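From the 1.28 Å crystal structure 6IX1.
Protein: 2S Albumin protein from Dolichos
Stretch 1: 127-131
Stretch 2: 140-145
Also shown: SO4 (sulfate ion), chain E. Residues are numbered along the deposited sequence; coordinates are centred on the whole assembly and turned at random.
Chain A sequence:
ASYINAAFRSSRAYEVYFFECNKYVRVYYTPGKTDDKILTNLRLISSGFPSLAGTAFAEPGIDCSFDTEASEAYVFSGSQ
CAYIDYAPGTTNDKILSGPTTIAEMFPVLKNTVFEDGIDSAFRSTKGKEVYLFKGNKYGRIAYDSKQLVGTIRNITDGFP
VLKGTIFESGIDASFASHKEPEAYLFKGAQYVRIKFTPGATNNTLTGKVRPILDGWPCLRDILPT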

# COMPACT_ATOMS: atom_id res chain seq x y z
N GLY A 127 -8.70 -15.09 0.17
CA GLY A 127 -8.97 -15.17 -1.25
C GLY A 127 -8.14 -14.17 -2.02
O GLY A 127 -6.89 -14.08 -1.86
N LYS A 128 -8.80 -13.40 -2.92
CA LYS A 128 -8.23 -12.31 -3.73
C LYS A 128 -8.60 -10.93 -3.13
O LYS A 128 -8.63 -9.98 -3.85
N GLU A 129 -8.82 -10.89 -1.81
CA GLU A 129 -9.24 -9.64 -1.21
C GLU A 129 -8.07 -8.69 -0.94
O GLU A 129 -6.93 -9.10 -0.69
N VAL A 130 -8.40 -7.43 -1.02
CA VAL A 130 -7.54 -6.28 -0.76
C VAL A 130 -8.30 -5.32 0.14
O VAL A 130 -9.47 -4.96 -0.17
N TYR A 131 -7.70 -4.91 1.23
CA TYR A 131 -8.23 -3.87 2.13
C TYR A 131 -8.01 -2.53 1.50
O TYR A 131 -6.92 -2.24 1.04
N ARG A 140 -13.29 -3.86 1.52
CA ARG A 140 -12.50 -4.88 0.87
C ARG A 140 -12.99 -5.11 -0.54
O ARG A 140 -14.22 -5.25 -0.72
N ILE A 141 -12.06 -5.21 -1.46
CA ILE A 141 -12.38 -5.59 -2.84
C ILE A 141 -11.72 -6.92 -3.15
O ILE A 141 -10.58 -7.12 -2.77
N ALA A 142 -12.41 -7.75 -3.90
CA ALA A 142 -11.79 -8.95 -4.51
C ALA A 142 -11.30 -8.48 -5.86
O ALA A 142 -12.07 -8.06 -6.71
N TYR A 143 -9.97 -8.47 -6.09
CA TYR A 143 -9.40 -7.78 -7.28
C TYR A 143 -9.80 -8.47 -8.57
O TYR A 143 -9.77 -7.86 -9.58
N ASP A 144 -10.04 -9.80 -8.49
CA ASP A 144 -10.24 -10.56 -9.74
C ASP A 144 -11.66 -10.45 -10.23
O ASP A 144 -11.86 -10.27 -11.38
N SER A 145 -12.62 -10.51 -9.35
CA SER A 145 -14.04 -10.28 -9.73
C SER A 145 -14.41 -8.81 -9.66
O SER A 145 -15.45 -8.45 -10.25

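Two antiparallel strands, 129-131 and 140-142, set the frame, and the side chains follow from its register. Val-130 and Ile-141 form the hydrogen-bonded pair, with Val-130 N to Ile-141 O at 2.8 Å and Ile-141 N to Val-130 O at 2.9 Å. The ladder gains one more rung past the strand, where Tyr-143 N donates to Lys-128 O at 3.0 Å. Alternation then sends Val-130 and Ile-141 to one face of the sheet and Glu-129, Tyr-131, Arg-140 and Ala-142 to the other.

On the Val-130 face the contact is apolar. Val-130 is t at chi1 and Ile-141 is t at both chi1 and chi2, and the two meet at 4.1 Å between Val-130 CB and Ile-141 CG2. Val-130 CG2 also lies 4.1 Å from Tyr-143 CD2, at the edge of that ring.

Tyr-143 leaves its backbone sideways, but its p rotamer (chi1 68°, chi2 75°) carries the ring back to the first stretch. There Lys-128 CB sits over one ring face, 4.0 Å from the centroid and 25° off the normal, a CH-pi contact. Lys-128 itself points toward the second stretch with chi1 m; chi2, at -139°, lies between wells. Its aliphatic chain runs between the phenol and the carboxylate: Lys-128 CD is 3.2 Å from Tyr-143 OH and 3.3 Å from Asp-144 OD2. The ammonium stays beyond salt-bridge range, with Lys-128 NZ 4.2 Å from Asp-144 OD2, so the lysine packs here largely through its methylenes. Asp-144, p at chi1 like Tyr-143, points toward the first stretch, while its OD1 accepts a hydrogen bond from Ser-145 N at 2.9 Å.

The opposite face is more polar. Glu-129 (m, t) extends until OE1 reaches Arg-140 CD at 3.5 Å, a contact with the arginine's aliphatic part. Ala-142, paired with Glu-129, adds only a methyl group. Tyr-131, m with chi2 at -90°, brings its ring nearer the second stretch than its CB direction suggests, and Tyr-131 CE1 lies 4.1 Å from Arg-140 CG. Arg-140 is m at chi1, with chi2 at 141° between wells and chi3 t. Beyond this packing, both side chains converge on a sulfate ion, probably from the crystallisation liquor. Arg-140 NE and NH1 donate to sulfate O4 at 2.8 and 3.0 Å, and Tyr-131 OH lies 2.6 Å from sulfate O2. Arg-140 thus packs through its methylenes and turns NE and NH1 to the anion, while NH2 is hydrogen-bonded elsewhere in the structure.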

# COMPACT_ATOMS: atom_id res chain seq x y z
CB LYS A 128 -8.58 -12.45 -5.19
CG LYS A 128 -8.07 -13.80 -5.70
CD LYS A 128 -7.44 -13.91 -7.00
CE LYS A 128 -6.69 -15.23 -7.12
NZ LYS A 128 -7.49 -16.41 -6.69
CB GLU A 129 -9.99 -9.85 0.06
CG GLU A 129 -11.37 -10.42 -0.22
CD GLU A 129 -12.22 -10.69 1.02
OE1 GLU A 129 -11.91 -10.04 2.04
OE2 GLU A 129 -13.10 -11.56 0.91
CB VAL A 130 -7.18 -5.59 -2.06
CG1 VAL A 130 -6.37 -4.35 -1.79
CG2 VAL A 130 -6.44 -6.52 -3.00
CB TYR A 131 -7.59 -3.90 3.49
CG TYR A 131 -7.93 -5.15 4.26
CD1 TYR A 131 -9.03 -5.23 5.07
CD2 TYR A 131 -7.10 -6.26 4.27
CE1 TYR A 131 -9.41 -6.36 5.74
CE2 TYR A 131 -7.47 -7.39 4.98
CZ TYR A 131 -8.61 -7.46 5.73
OH TYR A 131 -8.85 -8.54 6.49
CB ARG A 140 -12.61 -6.21 1.59
CG ARG A 140 -12.49 -6.27 3.10
CD ARG A 140 -13.49 -7.29 3.55
NE ARG A 140 -13.99 -7.01 4.85
CZ ARG A 140 -15.18 -6.55 5.17
NH1 ARG A 140 -15.46 -6.53 6.44
NH2 ARG A 140 -16.14 -6.33 4.29
CB ILE A 141 -12.07 -4.44 -3.80
CG1 ILE A 141 -12.72 -4.63 -5.16
CG2 ILE A 141 -10.58 -4.24 -3.87
CD1 ILE A 141 -13.03 -3.35 -5.83
CB ALA A 142 -12.81 -10.06 -4.63
CB TYR A 143 -7.91 -7.52 -7.17
CG TYR A 143 -7.04 -8.76 -7.20
CD1 TYR A 143 -6.80 -9.46 -8.38
CD2 TYR A 143 -6.50 -9.28 -6.05
CE1 TYR A 143 -6.06 -10.62 -8.41
CE2 TYR A 143 -5.73 -10.39 -6.06
CZ TYR A 143 -5.50 -11.09 -7.24
OH TYR A 143 -4.76 -12.21 -7.24
CB ASP A 144 -9.85 -12.02 -9.53
CG ASP A 144 -10.53 -12.81 -8.44
OD1 ASP A 144 -11.15 -12.17 -7.54
OD2 ASP A 144 -10.41 -14.03 -8.49
CB SER A 145 -14.95 -10.95 -8.77
OG SER A 145 -14.77 -10.45 -7.45
S SO4 E . -12.04 -8.07 7.83
O1 SO4 E . -11.75 -8.96 6.63
O2 SO4 E . -10.66 -8.07 8.32
O3 SO4 E . -12.91 -8.85 8.55
O4 SO4 E . -12.56 -6.87 7.30